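2-hydroxyisobutyryl-CoA synthetase (Aquincola tertiaricarbonis, PDB 6HDY) belongs to the ANL superfamily of AMP-binding enzymes, which pair a large N-terminal domain with a small C-terminal domain. Local coordinates at residues F284-G289 and D302-E307; G296-Q301 and Y359-Q364; R401-R406 and E475-L480. All blocks are in the same frame, centred on the assembly; numbering follows the deposited sequence.

Contact 1 (F284-G289 and D302-E307); sequences FMNVAG and DIIYTE. With 3HL ((3S)-3-hydroxybutanoic acid), chain B; 8LQ ([[(2~{R},3~{S},4~{R},5~{R})-5-(6-aminopurin-9-yl)-3,4-bis(oxidanyl)oxolan-2-yl]methoxy-oxidanyl-phosphoryl] (3~{S})-3-oxidanylbutanoate), chain C.
Asn286 lays its CB and CG against the Ile304 side chain, where strand 304-310 of an antiparallel sheet in the AMP-binding domain passes the residues that lead into strand 287-288. The two side chains cross obliquely, and Asn286 CB is 3.7 Å from both Ile304 CB and Ile304 CD1. Asn286 CG lies between its own backbone N and carbonyl carbon (chi1 71°), 3.7 Å from Ile304 CD1. Two residues further along the strand, on the same side as Ile304, Thr306 OG1 faces Val287 CG1 at 4.0 Å.

A water joins the two backbones where no clear direct hydrogen bond does. It donates to Asn286 O at 2.7 Å and to Ile304 O at 2.9 Å, and it is also hydrogen-bonded to Thr306 OG1, so three groups of the protein hold it. Further out, Gln301 OE1 accepts from Thr306 N, and Tyr327 packs on both Asn286 and Thr306.

Two residues before Asn286, Phe284 lines the ligand pocket. (3S)-3-hydroxybutanoic acid and 8LQ are modelled over one face of its ring in overlapping positions, and are therefore alternatives at this site. When the acid is bound, its OA sits toward the rim of that face, 3.4 Å from Phe284 CD1.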
loop_
_atom_site.group_PDB
_atom_site.type_symbol
_atom_site.label_atom_id
_atom_site.label_comp_id
_atom_site.label_asym_id
_atom_site.label_seq_id
_atom_site.Cartn_x
_atom_site.Cartn_y
_atom_site.Cartn_z
ATOM N N PHE A 284 -2.697 9.857 -14.436
ATOM C CA PHE A 284 -2.801 11.220 -13.907
ATOM C C PHE A 284 -1.551 12.063 -14.182
ATOM O O PHE A 284 -1.618 13.288 -14.065
ATOM C CB PHE A 284 -3.151 11.211 -12.400
ATOM C CG PHE A 284 -2.154 10.438 -11.564
ATOM C CD1 PHE A 284 -0.950 11.024 -11.169
ATOM C CD2 PHE A 284 -2.402 9.115 -11.199
ATOM C CE1 PHE A 284 -0.015 10.302 -10.438
ATOM C CE2 PHE A 284 -1.479 8.407 -10.440
ATOM C CZ PHE A 284 -0.289 9.005 -10.069
ATOM N N MET A 285 -0.418 11.412 -14.547
ATOM C CA MET A 285 0.815 12.117 -14.901
ATOM C C MET A 285 0.683 12.764 -16.306
ATOM O O MET A 285 1.657 13.304 -16.802
ATOM C CB MET A 285 2.048 11.173 -14.812
ATOM C CG MET A 285 2.402 10.773 -13.393
ATOM S SD MET A 285 3.859 9.700 -13.216
ATOM C CE MET A 285 5.125 10.827 -13.594
ATOM N N ASN A 286 -0.529 12.759 -16.923
ATOM C CA ASN A 286 -0.811 13.386 -18.238
ATOM C C ASN A 286 -0.470 14.906 -18.254
ATOM O O ASN A 286 -0.383 15.540 -19.305
ATOM C CB ASN A 286 -2.271 13.121 -18.658
ATOM C CG ASN A 286 -3.274 13.889 -17.830
ATOM O OD1 ASN A 286 -3.514 13.579 -16.682
ATOM N ND2 ASN A 286 -3.846 14.945 -18.369
ATOM N N VAL A 287 -0.317 15.479 -17.069
ATOM C CA VAL A 287 0.177 16.839 -16.850
ATOM C C VAL A 287 1.406 16.640 -15.959
ATOM O O VAL A 287 1.290 16.023 -14.885
ATOM C CB VAL A 287 -0.838 17.899 -16.327
ATOM C CG1 VAL A 287 -1.881 18.233 -17.388
ATOM C CG2 VAL A 287 -1.495 17.472 -15.018
ATOM N N ALA A 288 2.593 16.985 -16.490
ATOM C CA ALA A 288 3.867 16.763 -15.794
ATOM C C ALA A 288 5.016 17.547 -16.371
ATOM O O ALA A 288 5.189 17.599 -17.592
ATOM C CB ALA A 288 4.235 15.269 -15.797
ATOM N N GLY A 289 5.860 18.045 -15.480
ATOM C CA GLY A 289 7.095 18.725 -15.860
ATOM C C GLY A 289 8.150 17.730 -16.325
ATOM O O GLY A 289 8.044 16.515 -16.071
ATOM N N ASP A 302 -1.332 13.499 -26.353
ATOM C CA ASP A 302 -1.583 12.202 -27.001
ATOM C C ASP A 302 -1.842 11.065 -25.996
ATOM O O ASP A 302 -2.115 9.922 -26.412
ATOM C CB ASP A 302 -0.465 11.843 -27.989
ATOM C CG ASP A 302 0.904 11.928 -27.365
ATOM O OD1 ASP A 302 1.410 13.061 -27.204
ATOM O OD2 ASP A 302 1.453 10.867 -26.998
ATOM N N ILE A 303 -1.746 11.365 -24.684
ATOM C CA ILE A 303 -2.057 10.409 -23.612
ATOM C C ILE A 303 -3.500 10.709 -23.128
ATOM O O ILE A 303 -4.344 9.827 -23.152
ATOM C CB ILE A 303 -0.995 10.406 -22.458
ATOM C CG1 ILE A 303 0.384 9.890 -22.973
ATOM C CG2 ILE A 303 -1.506 9.550 -21.260
ATOM C CD1 ILE A 303 1.585 9.991 -22.017
ATOM N N ILE A 304 -3.768 11.971 -22.743
ATOM C CA ILE A 304 -5.061 12.525 -22.332
ATOM C C ILE A 304 -5.125 13.927 -22.946
ATOM O O ILE A 304 -4.172 14.698 -22.826
ATOM C CB ILE A 304 -5.246 12.554 -20.770
ATOM C CG1 ILE A 304 -5.543 11.144 -20.223
ATOM C CG2 ILE A 304 -6.307 13.609 -20.284
ATOM C CD1 ILE A 304 -5.363 11.003 -18.729
ATOM N N TYR A 305 -6.254 14.254 -23.577
ATOM C CA TYR A 305 -6.481 15.555 -24.188
ATOM C C TYR A 305 -6.946 16.579 -23.144
ATOM O O TYR A 305 -8.069 16.497 -22.638
ATOM C CB TYR A 305 -7.465 15.414 -25.375
ATOM C CG TYR A 305 -7.785 16.711 -26.084
ATOM C CD1 TYR A 305 -6.768 17.541 -26.567
ATOM C CD2 TYR A 305 -9.103 17.110 -26.283
ATOM C CE1 TYR A 305 -7.060 18.739 -27.214
ATOM C CE2 TYR A 305 -9.407 18.300 -26.943
ATOM C CZ TYR A 305 -8.384 19.107 -27.414
ATOM O OH TYR A 305 -8.693 20.272 -28.065
ATOM N N THR A 306 -6.051 17.511 -22.784
ATOM C CA THR A 306 -6.344 18.568 -21.812
ATOM C C THR A 306 -6.856 19.828 -22.553
ATOM O O THR A 306 -6.249 20.273 -23.543
ATOM C CB THR A 306 -5.102 18.896 -20.937
ATOM O OG1 THR A 306 -4.669 17.740 -20.220
ATOM C CG2 THR A 306 -5.359 20.040 -19.932
ATOM N N GLU A 307 -7.950 20.408 -22.031
ATOM C CA GLU A 307 -8.547 21.646 -22.516
ATOM C C GLU A 307 -8.637 22.615 -21.341
ATOM O O GLU A 307 -9.211 22.269 -20.312
ATOM C CB GLU A 307 -9.958 21.400 -23.032
ATOM C CG GLU A 307 -10.088 20.413 -24.169
ATOM C CD GLU A 307 -11.538 20.074 -24.434
ATOM O OE1 GLU A 307 -12.078 19.202 -23.721
ATOM O OE2 GLU A 307 -12.165 20.756 -25.273
HETATM C CA 3HL B . -4.333 12.766 -7.567
HETATM C CB 3HL B . -4.919 11.399 -7.990
HETATM O OG1 3HL B . -4.223 10.797 -9.076
HETATM C CG2 3HL B . -4.893 10.411 -6.864
HETATM C C 3HL B . -3.123 13.060 -8.419
HETATM O OA 3HL B . -2.127 12.361 -8.300
HETATM O OB 3HL B . -3.312 13.973 -9.406
HETATM N N9 8LQ C . -4.117 18.200 -7.495
HETATM C C8 8LQ C . -3.608 17.009 -7.850
HETATM N N7 8LQ C . -2.391 17.197 -8.349
HETATM C C5 8LQ C . -2.143 18.517 -8.330
HETATM C C6 8LQ C . -1.066 19.265 -8.658
HETATM N N6 8LQ C . -0.008 18.653 -9.168
HETATM N N1 8LQ C . -1.060 20.604 -8.515
HETATM C C2 8LQ C . -2.168 21.263 -7.977
HETATM N N3 8LQ C . -3.234 20.470 -7.579
HETATM C C4 8LQ C . -3.215 19.133 -7.791
HETATM C CAA 8LQ C . -4.052 10.679 -8.073
HETATM C CAZ 8LQ C . -3.164 11.943 -8.209
HETATM O OAE 8LQ C . -2.329 12.068 -7.061
HETATM C CAL 8LQ C . -3.993 13.234 -8.354
HETATM C CAS 8LQ C . -4.975 13.385 -7.184
HETATM O OAC 8LQ C . -4.574 13.785 -6.095
HETATM O OAQ 8LQ C . -6.266 12.965 -7.439
HETATM P PBC 8LQ C . -7.498 13.299 -6.474
HETATM O OAH 8LQ C . -7.159 12.543 -5.119
HETATM O OAD 8LQ C . -8.804 12.910 -7.035
HETATM O "O5'" 8LQ C . -7.435 14.867 -6.292
HETATM C "C5'" 8LQ C . -7.414 15.649 -7.484
HETATM C "C4'" 8LQ C . -7.317 17.110 -7.126
HETATM O "O4'" 8LQ C . -6.101 17.339 -6.365
HETATM C "C3'" 8LQ C . -7.143 17.853 -8.382
HETATM O "O3'" 8LQ C . -8.438 18.147 -8.978
HETATM C "C2'" 8LQ C . -6.427 19.108 -7.878
HETATM O "O2'" 8LQ C . -7.358 20.018 -7.168
HETATM C "C1'" 8LQ C . -5.454 18.508 -6.889
HETATM O O HOH W 1 -2.627 15.898 -20.734
#

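Contact 2 (G296-Q301 and Y359-Q364); sequences GMLCWQ and YPRLPQ. With SO4 (sulfate ion), chain E.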
loop_
_atom_site.group_PDB
_atom_site.type_symbol
_atom_site.label_atom_id
_atom_site.label_comp_id
_atom_site.label_asym_id
_atom_site.label_seq_id
_atom_site.Cartn_x
_atom_site.Cartn_y
_atom_site.Cartn_z
ATOM N N GLY A 296 6.573 24.059 -13.685
ATOM C CA GLY A 296 5.209 23.759 -14.075
ATOM C C GLY A 296 5.069 22.385 -14.703
ATOM O O GLY A 296 5.818 21.451 -14.376
ATOM N N MET A 297 4.091 22.254 -15.613
ATOM C CA MET A 297 3.797 20.965 -16.226
ATOM C C MET A 297 3.489 21.090 -17.687
ATOM O O MET A 297 2.917 22.080 -18.096
ATOM C CB MET A 297 2.576 20.319 -15.536
ATOM C CG MET A 297 2.765 20.049 -14.053
ATOM S SD MET A 297 1.378 19.197 -13.244
ATOM C CE MET A 297 0.180 20.469 -13.180
ATOM N N LEU A 298 3.810 20.058 -18.467
ATOM C CA LEU A 298 3.406 19.981 -19.868
ATOM C C LEU A 298 2.106 19.138 -19.921
ATOM O O LEU A 298 1.901 18.281 -19.067
ATOM C CB LEU A 298 4.480 19.272 -20.709
ATOM C CG LEU A 298 5.859 19.934 -20.890
ATOM C CD1 LEU A 298 6.605 19.268 -22.012
ATOM C CD2 LEU A 298 5.762 21.475 -21.090
ATOM N N CYS A 299 1.261 19.377 -20.924
ATOM C CA CYS A 299 0.030 18.633 -21.174
ATOM C C CYS A 299 0.380 17.598 -22.217
ATOM O O CYS A 299 0.461 17.940 -23.391
ATOM C CB CYS A 299 -1.081 19.558 -21.673
ATOM S SG CYS A 299 -1.491 20.905 -20.543
ATOM N N TRP A 300 0.605 16.344 -21.798
ATOM C CA TRP A 300 0.932 15.233 -22.693
ATOM C C TRP A 300 -0.352 14.819 -23.427
ATOM O O TRP A 300 -1.013 13.849 -23.069
ATOM C CB TRP A 300 1.569 14.089 -21.902
ATOM C CG TRP A 300 2.859 14.456 -21.235
ATOM C CD1 TRP A 300 3.034 15.352 -20.223
ATOM C CD2 TRP A 300 4.146 13.859 -21.468
ATOM N NE1 TRP A 300 4.356 15.392 -19.846
ATOM C CE2 TRP A 300 5.060 14.474 -20.581
ATOM C CE3 TRP A 300 4.614 12.849 -22.336
ATOM C CZ2 TRP A 300 6.425 14.120 -20.536
ATOM C CZ3 TRP A 300 5.961 12.508 -22.298
ATOM C CH2 TRP A 300 6.850 13.134 -21.407
ATOM N N GLN A 301 -0.701 15.630 -24.448
ATOM C CA GLN A 301 -1.930 15.623 -25.240
ATOM C C GLN A 301 -2.317 14.302 -25.909
ATOM O O GLN A 301 -3.515 14.042 -26.060
ATOM C CB GLN A 301 -1.881 16.747 -26.285
ATOM C CG GLN A 301 -1.929 18.165 -25.687
ATOM C CD GLN A 301 -3.177 18.464 -24.878
ATOM O OE1 GLN A 301 -3.358 17.985 -23.748
ATOM N NE2 GLN A 301 -4.036 19.315 -25.408
ATOM N N TYR A 359 4.255 20.430 -26.656
ATOM C CA TYR A 359 3.021 20.350 -25.875
ATOM C C TYR A 359 2.643 21.700 -25.252
ATOM O O TYR A 359 3.560 22.443 -24.868
ATOM C CB TYR A 359 3.214 19.372 -24.683
ATOM C CG TYR A 359 3.319 17.895 -25.004
ATOM C CD1 TYR A 359 2.389 17.271 -25.834
ATOM C CD2 TYR A 359 4.276 17.098 -24.387
ATOM C CE1 TYR A 359 2.440 15.897 -26.073
ATOM C CE2 TYR A 359 4.353 15.728 -24.642
ATOM C CZ TYR A 359 3.443 15.138 -25.500
ATOM O OH TYR A 359 3.542 13.797 -25.777
ATOM N N PRO A 360 1.322 21.957 -24.977
ATOM C CA PRO A 360 0.948 23.150 -24.194
ATOM C C PRO A 360 1.473 22.947 -22.769
ATOM O O PRO A 360 1.733 21.806 -22.351
ATOM C CB PRO A 360 -0.587 23.125 -24.198
ATOM C CG PRO A 360 -0.960 22.193 -25.304
ATOM C CD PRO A 360 0.126 21.166 -25.314
ATOM N N ARG A 361 1.663 24.045 -22.047
ATOM C CA ARG A 361 2.245 24.038 -20.721
ATOM C C ARG A 361 1.353 24.754 -19.706
ATOM O O ARG A 361 0.632 25.684 -20.050
ATOM C CB ARG A 361 3.621 24.751 -20.807
ATOM C CG ARG A 361 4.524 24.633 -19.588
ATOM C CD ARG A 361 5.868 25.283 -19.864
ATOM N NE ARG A 361 6.883 24.887 -18.881
ATOM C CZ ARG A 361 8.164 25.241 -18.929
ATOM N NH1 ARG A 361 8.616 26.005 -19.919
ATOM N NH2 ARG A 361 9.002 24.850 -17.976
ATOM N N LEU A 362 1.463 24.340 -18.443
ATOM C CA LEU A 362 0.880 24.957 -17.264
ATOM C C LEU A 362 2.130 25.494 -16.525
ATOM O O LEU A 362 2.703 24.786 -15.685
ATOM C CB LEU A 362 0.079 23.947 -16.422
ATOM C CG LEU A 362 -0.953 23.075 -17.167
ATOM C CD1 LEU A 362 -1.693 22.148 -16.199
ATOM C CD2 LEU A 362 -1.953 23.920 -17.958
ATOM N N PRO A 363 2.610 26.716 -16.905
ATOM C CA PRO A 363 3.874 27.241 -16.343
ATOM C C PRO A 363 3.961 27.399 -14.829
ATOM O O PRO A 363 5.075 27.458 -14.279
ATOM C CB PRO A 363 4.022 28.602 -17.027
ATOM C CG PRO A 363 3.188 28.530 -18.221
ATOM C CD PRO A 363 2.042 27.660 -17.888
ATOM N N GLN A 364 2.797 27.530 -14.167
ATOM C CA GLN A 364 2.698 27.720 -12.727
ATOM C C GLN A 364 1.906 26.585 -12.085
ATOM O O GLN A 364 1.426 26.701 -10.944
ATOM C CB GLN A 364 2.068 29.091 -12.448
ATOM C CG GLN A 364 3.015 30.252 -12.735
ATOM C CD GLN A 364 2.319 31.416 -13.376
ATOM O OE1 GLN A 364 1.517 32.115 -12.747
ATOM N NE2 GLN A 364 2.639 31.675 -14.638
HETATM S S SO4 E . 11.138 28.323 -19.937
HETATM O O1 SO4 E . 10.378 28.034 -21.160
HETATM O O2 SO4 E . 11.071 27.205 -18.994
HETATM O O3 SO4 E . 12.542 28.550 -20.280
HETATM O O4 SO4 E . 10.575 29.514 -19.299
#
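A short antiparallel strand pairing joins Met297 and Leu298 to Leu362 and Arg361. Met297 and Leu362 are the hydrogen-bonded pair: Leu362 N donates almost straight to Met297 O over 2.7 Å, at 178°, while Met297 N returns a bond to Leu362 O from above that carbonyl's plane. Two residues on, Cys299 N donates to Pro360 O at 2.9 Å. Leu298 and Arg361 form the non-hydrogen-bonded pair between these bonds, with Leu298 CD2 lying 3.7 Å from Arg361 CG. On the face that carries Met297 and Leu362, Met297 CE meets Leu362 CD1 at 3.9 Å.

The pairing makes strand 297-299 the middle of a three-stranded sheet, with 287-288 along its other edge. At one end Gly296, at positive phi, brings its CA against Leu362 O, where a side chain would clash. At the other end the chain folds through an inverse gamma turn centred on Trp300, and Tyr359 lies over it: Trp300 CA stands above the middle of the phenol ring in a CH-pi contact, 3.8 Å from the centroid. The five-membered ring of Trp300 and the Tyr359 ring meet obliquely, planes 40° apart, with Trp300 CD2 3.7 Å from Tyr359 CE2. Asp302 OD1 is hydrogen-bonded to the Tyr359 hydroxyl. Arg361 runs extended from CG to NE; its NH2 reaches Asp295 O, and its NH1 donates to O2 of a sulfate ion, probably from the crystallisation liquor, at 2.9 Å.

Contact 3 (R401-R406 and E475-L480); sequences RIVITR and EVFRAL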
loop_
_atom_site.group_PDB
_atom_site.type_symbol
_atom_site.label_atom_id
_atom_site.label_comp_id
_atom_site.label_asym_id
_atom_site.label_seq_id
_atom_site.Cartn_x
_atom_site.Cartn_y
_atom_site.Cartn_z
ATOM N N ARG A 401 -2.444 27.901 9.397
ATOM C CA ARG A 401 -3.853 27.614 9.164
ATOM C C ARG A 401 -4.496 28.929 8.736
ATOM O O ARG A 401 -4.085 30.011 9.182
ATOM C CB ARG A 401 -4.576 27.087 10.420
ATOM C CG ARG A 401 -4.203 25.675 10.908
ATOM C CD ARG A 401 -4.777 24.518 10.091
ATOM N NE ARG A 401 -3.736 24.034 9.207
ATOM C CZ ARG A 401 -3.135 22.857 9.303
ATOM N NH1 ARG A 401 -3.573 21.945 10.161
ATOM N NH2 ARG A 401 -2.116 22.572 8.525
ATOM N N ILE A 402 -5.480 28.835 7.844
ATOM C CA ILE A 402 -6.294 29.962 7.394
ATOM C C ILE A 402 -7.662 29.708 8.040
ATOM O O ILE A 402 -8.187 28.599 7.915
ATOM C CB ILE A 402 -6.375 30.064 5.850
ATOM C CG1 ILE A 402 -4.979 29.997 5.197
ATOM C CG2 ILE A 402 -7.140 31.307 5.420
ATOM C CD1 ILE A 402 -5.004 29.489 3.763
ATOM N N VAL A 403 -8.165 30.675 8.835
ATOM C CA VAL A 403 -9.450 30.555 9.532
ATOM C C VAL A 403 -10.464 31.487 8.850
ATOM O O VAL A 403 -10.272 32.707 8.810
ATOM C CB VAL A 403 -9.369 30.722 11.081
ATOM C CG1 VAL A 403 -10.745 30.632 11.721
ATOM C CG2 VAL A 403 -8.435 29.680 11.703
ATOM N N ILE A 404 -11.494 30.882 8.232
ATOM C CA ILE A 404 -12.508 31.612 7.461
ATOM C C ILE A 404 -13.938 31.269 7.858
ATOM O O ILE A 404 -14.190 30.362 8.654
ATOM C CB ILE A 404 -12.318 31.433 5.905
ATOM C CG1 ILE A 404 -12.794 30.022 5.417
ATOM C CG2 ILE A 404 -10.890 31.774 5.424
ATOM C CD1 ILE A 404 -13.070 29.881 3.894
ATOM N N THR A 405 -14.874 32.005 7.260
ATOM C CA THR A 405 -16.303 31.752 7.319
ATOM C C THR A 405 -16.900 31.972 5.932
ATOM O O THR A 405 -16.648 33.008 5.310
ATOM C CB THR A 405 -17.015 32.497 8.468
ATOM O OG1 THR A 405 -18.334 31.967 8.543
ATOM C CG2 THR A 405 -17.066 34.033 8.283
ATOM N N ARG A 406 -17.647 30.994 5.422
ATOM C CA ARG A 406 -18.295 31.203 4.122
ATOM C C ARG A 406 -19.765 31.578 4.305
ATOM O O ARG A 406 -20.456 31.856 3.325
ATOM C CB ARG A 406 -18.075 30.038 3.139
ATOM C CG ARG A 406 -16.683 30.103 2.499
ATOM C CD ARG A 406 -16.608 29.407 1.148
ATOM N NE ARG A 406 -15.226 29.187 0.709
ATOM C CZ ARG A 406 -14.495 28.138 1.063
ATOM N NH1 ARG A 406 -14.991 27.216 1.880
ATOM N NH2 ARG A 406 -13.250 28.014 0.622
ATOM N N GLU A 475 -17.930 29.505 14.079
ATOM C CA GLU A 475 -17.671 29.646 15.515
ATOM C C GLU A 475 -16.174 29.822 15.795
ATOM O O GLU A 475 -15.811 30.634 16.645
ATOM C CB GLU A 475 -18.234 28.454 16.296
ATOM C CG GLU A 475 -19.753 28.443 16.381
ATOM C CD GLU A 475 -20.328 27.290 17.178
ATOM O OE1 GLU A 475 -19.983 26.122 16.881
ATOM O OE2 GLU A 475 -21.146 27.557 18.087
ATOM N N VAL A 476 -15.312 29.078 15.060
ATOM C CA VAL A 476 -13.851 29.143 15.185
ATOM C C VAL A 476 -13.365 30.534 14.727
ATOM O O VAL A 476 -12.517 31.140 15.393
ATOM C CB VAL A 476 -13.142 27.957 14.448
ATOM C CG1 VAL A 476 -11.628 28.103 14.475
ATOM C CG2 VAL A 476 -13.541 26.620 15.064
ATOM N N PHE A 477 -13.926 31.029 13.597
ATOM C CA PHE A 477 -13.626 32.343 13.011
ATOM C C PHE A 477 -13.954 33.475 13.993
ATOM O O PHE A 477 -13.114 34.356 14.227
ATOM C CB PHE A 477 -14.384 32.542 11.674
ATOM C CG PHE A 477 -14.156 33.889 11.020
ATOM C CD1 PHE A 477 -13.077 34.093 10.164
ATOM C CD2 PHE A 477 -15.019 34.954 11.261
ATOM C CE1 PHE A 477 -12.859 35.342 9.568
ATOM C CE2 PHE A 477 -14.789 36.204 10.674
ATOM C CZ PHE A 477 -13.706 36.388 9.836
ATOM N N ARG A 478 -15.188 33.452 14.548
ATOM C CA ARG A 478 -15.653 34.461 15.486
ATOM C C ARG A 478 -14.842 34.436 16.771
ATOM O O ARG A 478 -14.390 35.494 17.199
ATOM C CB ARG A 478 -17.165 34.370 15.722
ATOM C CG ARG A 478 -17.935 34.683 14.445
ATOM C CD ARG A 478 -19.167 35.498 14.692
ATOM N NE ARG A 478 -19.722 36.010 13.441
ATOM C CZ ARG A 478 -20.971 35.808 13.037
ATOM N NH1 ARG A 478 -21.811 35.099 13.784
ATOM N NH2 ARG A 478 -21.396 36.321 11.891
ATOM N N ALA A 479 -14.548 33.226 17.307
ATOM C CA ALA A 479 -13.729 33.051 18.512
ATOM C C ALA A 479 -12.329 33.622 18.328
ATOM O O ALA A 479 -11.835 34.305 19.224
ATOM C CB ALA A 479 -13.643 31.582 18.890
ATOM N N LEU A 480 -11.713 33.379 17.153
ATOM C CA LEU A 480 -10.375 33.862 16.827
ATOM C C LEU A 480 -10.341 35.388 16.658
ATOM O O LEU A 480 -9.483 36.031 17.266
ATOM C CB LEU A 480 -9.766 33.123 15.624
ATOM C CG LEU A 480 -8.310 33.484 15.229
ATOM C CD1 LEU A 480 -7.329 33.352 16.415
ATOM C CD2 LEU A 480 -7.850 32.644 14.080
#
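The carbonyl oxygen of Val403 meets the edge of the Phe477 ring, near its plane, 3.4 Å from Phe477 CD1 and 3.8 Å from Phe477 CE1. No hydrogen bond links the two segments, and the side chains meet through apolar groups. Phe477 points its side chain toward the strand: its CG stands anti to the backbone N (chi1 179°), and the ring lies against the chain as it leaves the strand. Thr405 crosses it at about a right angle and sets its CG2 over one face, 4.0 Å from the ring centroid, in a CH-pi contact.

Val403 divides its two methyl groups between neighbours on the helix. Its CG1 packs against Phe477 CA at 3.6 Å and against Val476 CG1 at 3.8 Å; its CG2 touches Leu480 CD2, also at 3.8 Å. Asp473 OD1 accepts a hydrogen bond from Val476 N in the first turn of this helix.

This is helix-on-sheet packing in the C-terminal domain. The helix segment 475-480 passes over strand segment 401-403 at 93°, with the axes 9.5 Å apart, and Phe477 and Leu480 also reach Leu414 on the adjoining strand 413-419. From strand 399-403, Ile402 points away from this helix and packs on Ile386 of helix 383-391.

Going along the chain, contact 1 opens at 284-289, contact 2 opens at 296-301, contact 1 closes at 302-307 and contact 2 closes at 359-364, so the two cross. Contact 1 spans a short loop that holds strand 297-299; contact 2 brings the chain back after strands 304-310, 322-329 and 340-347. They share the small three-stranded sheet and touch directly, with Asn286 O close to Trp300 N at 2.8 Å, and so join that sheet to the neighbouring five-stranded antiparallel one. Contact 3 follows in series, closing a 68-residue loop within the C-terminal domain. Its centre lies about 37 Å from that of contact 1 and about 36 Å from that of contact 2, touching neither.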